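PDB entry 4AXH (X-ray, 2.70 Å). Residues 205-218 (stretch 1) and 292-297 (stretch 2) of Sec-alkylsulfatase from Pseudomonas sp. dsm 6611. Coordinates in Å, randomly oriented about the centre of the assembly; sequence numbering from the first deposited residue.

Stretch 1 205-218: FAPSGFMEHAVSEN
Stretch 2, residues 292-297: APSDMN

A tight turn leading into a helix can receive a segment distant in sequence, as in this sec-alkylsulfatase. In the first stretch, a strand ends at Pro207 (phi/psi -70/159°), and a type II turn runs from Pro207 to Phe210 through Ser208 (-47/133°) and Gly209 (78/15°), whose positive phi favours glycine. Gly209 also occupies the N-cap position, right before the helix that begins at Phe210. The second stretch is extended after Pro293 (-61/-41°), passing through Ser294 (-110/109°) and Asp295 (-154/155°) into a strand at Met296. The two backbones come nearest at Phe210 and Ser294, whose CA atoms are 5.3 Å apart.

Ser294, chi1 t (-168°), points toward the turn, and its OG donates a hydrogen bond of 2.7 Å to Ser208 O, using a carbonyl of the turn itself. Pro207, C-gamma endo, packs its CG 3.4 Å from Asp295 N, while its CB lies 3.7 Å from SD of Met296 (p, t, t), an apolar contact between buried side chains. One helical turn onward, His213 (chi1 m, chi2 112°) offers a ring face to Pro293, C-gamma exo: Pro293 CB sits 3.6 Å from the His213 ring centroid, 10° off its normal, a CH-pi contact. A weak 2.8 Å hydrogen bond from His213 ND1 to Gly209 O ties that ring back to the turn.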

# COMPACT_ATOMS: atom_id res chain seq x y z
N PHE A 205 30.16 -2.42 4.91
CA PHE A 205 29.00 -2.59 5.81
C PHE A 205 27.71 -2.18 5.14
O PHE A 205 27.69 -1.23 4.36
CB PHE A 205 29.18 -1.80 7.10
CG PHE A 205 30.50 -2.00 7.80
CD1 PHE A 205 31.62 -1.25 7.45
CD2 PHE A 205 30.63 -2.92 8.83
CE1 PHE A 205 32.84 -1.43 8.10
CE2 PHE A 205 31.85 -3.11 9.48
CZ PHE A 205 32.95 -2.36 9.11
N ALA A 206 26.61 -2.90 5.48
CA ALA A 206 25.27 -2.67 4.94
C ALA A 206 24.19 -3.22 5.87
O ALA A 206 24.42 -4.23 6.51
CB ALA A 206 25.12 -3.27 3.54
N PRO A 207 22.98 -2.58 5.94
CA PRO A 207 21.92 -3.11 6.82
C PRO A 207 21.34 -4.42 6.31
O PRO A 207 21.48 -4.73 5.13
CB PRO A 207 20.88 -2.00 6.82
CG PRO A 207 21.10 -1.26 5.57
CD PRO A 207 22.56 -1.33 5.28
N SER A 208 20.72 -5.20 7.21
CA SER A 208 20.07 -6.48 6.94
C SER A 208 19.18 -6.41 5.70
O SER A 208 18.38 -5.46 5.56
CB SER A 208 19.23 -6.87 8.15
OG SER A 208 18.41 -8.01 7.94
N GLY A 209 19.33 -7.41 4.82
CA GLY A 209 18.52 -7.56 3.62
C GLY A 209 18.84 -6.69 2.42
O GLY A 209 18.03 -6.61 1.49
N PHE A 210 20.04 -6.07 2.43
CA PHE A 210 20.53 -5.16 1.41
C PHE A 210 20.45 -5.70 -0.01
O PHE A 210 19.76 -5.11 -0.86
CB PHE A 210 21.93 -4.64 1.74
CG PHE A 210 22.50 -3.67 0.72
CD1 PHE A 210 23.23 -4.13 -0.38
CD2 PHE A 210 22.35 -2.30 0.88
CE1 PHE A 210 23.77 -3.23 -1.30
CE2 PHE A 210 22.91 -1.41 -0.04
CZ PHE A 210 23.62 -1.89 -1.12
N MET A 211 21.18 -6.82 -0.28
CA MET A 211 21.23 -7.44 -1.60
C MET A 211 19.86 -7.76 -2.20
O MET A 211 19.57 -7.30 -3.31
CB MET A 211 22.18 -8.64 -1.62
CG MET A 211 23.67 -8.24 -1.72
SD MET A 211 24.23 -7.19 -3.13
CE MET A 211 23.49 -8.08 -4.54
N GLU A 212 18.98 -8.40 -1.41
CA GLU A 212 17.60 -8.73 -1.80
C GLU A 212 16.87 -7.47 -2.25
O GLU A 212 16.15 -7.52 -3.24
CB GLU A 212 16.82 -9.36 -0.62
CG GLU A 212 17.47 -10.55 0.06
CD GLU A 212 18.34 -10.31 1.29
OE1 GLU A 212 19.57 -10.10 1.15
OE2 GLU A 212 17.80 -10.42 2.41
N HIS A 213 17.07 -6.34 -1.54
CA HIS A 213 16.38 -5.09 -1.83
C HIS A 213 17.02 -4.22 -2.88
O HIS A 213 16.31 -3.70 -3.73
CB HIS A 213 16.09 -4.31 -0.55
CG HIS A 213 15.08 -5.00 0.30
ND1 HIS A 213 15.44 -5.54 1.51
CD2 HIS A 213 13.79 -5.28 0.04
CE1 HIS A 213 14.33 -6.09 1.98
NE2 HIS A 213 13.31 -5.96 1.13
N ALA A 214 18.35 -4.05 -2.84
CA ALA A 214 19.07 -3.27 -3.83
C ALA A 214 18.71 -3.77 -5.27
O ALA A 214 18.52 -2.95 -6.16
CB ALA A 214 20.57 -3.37 -3.57
N VAL A 215 18.56 -5.10 -5.45
CA VAL A 215 18.24 -5.70 -6.75
C VAL A 215 16.72 -5.82 -7.10
O VAL A 215 16.36 -5.64 -8.25
CB VAL A 215 19.09 -7.00 -7.04
CG1 VAL A 215 20.56 -6.81 -6.65
CG2 VAL A 215 18.54 -8.21 -6.31
N SER A 216 15.85 -6.08 -6.10
CA SER A 216 14.41 -6.29 -6.30
C SER A 216 13.54 -5.04 -6.49
O SER A 216 12.70 -5.00 -7.39
CB SER A 216 13.82 -7.19 -5.21
OG SER A 216 14.54 -8.40 -5.10
N GLU A 217 13.71 -4.03 -5.61
CA GLU A 217 12.95 -2.78 -5.70
C GLU A 217 13.36 -1.91 -6.92
O GLU A 217 12.52 -1.16 -7.44
CB GLU A 217 13.05 -1.97 -4.38
CG GLU A 217 14.37 -1.24 -4.16
CD GLU A 217 14.53 -0.41 -2.90
OE1 GLU A 217 13.82 0.62 -2.77
OE2 GLU A 217 15.40 -0.76 -2.07
N ASN A 218 14.65 -2.05 -7.36
CA ASN A 218 15.30 -1.30 -8.45
C ASN A 218 15.34 -1.96 -9.86
O ASN A 218 15.70 -1.26 -10.82
CB ASN A 218 16.72 -0.83 -8.02
CG ASN A 218 16.76 0.06 -6.79
OD1 ASN A 218 16.09 1.22 -6.85
ND2 ASN A 218 17.41 -0.26 -5.79
N ALA A 292 13.77 3.44 3.36
CA ALA A 292 14.20 2.33 2.52
C ALA A 292 13.99 1.01 3.25
O ALA A 292 14.07 0.99 4.47
CB ALA A 292 15.67 2.47 2.14
N PRO A 293 13.73 -0.11 2.52
CA PRO A 293 13.52 -1.42 3.19
C PRO A 293 14.71 -1.91 4.01
O PRO A 293 14.54 -2.43 5.12
CB PRO A 293 13.19 -2.37 2.04
CG PRO A 293 12.66 -1.46 0.97
CD PRO A 293 13.54 -0.25 1.07
N SER A 294 15.93 -1.74 3.46
CA SER A 294 17.19 -2.08 4.11
C SER A 294 17.78 -0.72 4.39
O SER A 294 18.09 0.01 3.45
CB SER A 294 18.07 -2.91 3.18
OG SER A 294 19.14 -3.46 3.93
N ASP A 295 17.82 -0.33 5.67
CA ASP A 295 18.18 1.03 6.08
C ASP A 295 18.76 1.09 7.49
O ASP A 295 18.45 0.26 8.33
CB ASP A 295 16.87 1.87 6.03
CG ASP A 295 16.93 3.36 6.17
OD1 ASP A 295 18.01 3.94 5.88
OD2 ASP A 295 15.91 3.95 6.54
N MET A 296 19.56 2.13 7.76
CA MET A 296 20.17 2.34 9.06
C MET A 296 20.76 3.72 9.24
O MET A 296 21.08 4.40 8.27
CB MET A 296 21.24 1.26 9.37
CG MET A 296 22.51 1.36 8.56
SD MET A 296 23.47 -0.13 8.76
CE MET A 296 24.95 0.30 7.82
N ASN A 297 20.97 4.11 10.51
CA ASN A 297 21.64 5.37 10.89
C ASN A 297 23.04 4.99 11.41
O ASN A 297 23.28 3.85 11.79
CB ASN A 297 20.85 6.12 11.98
CG ASN A 297 19.49 6.59 11.57
OD1 ASN A 297 19.27 7.07 10.45
ND2 ASN A 297 18.55 6.53 12.50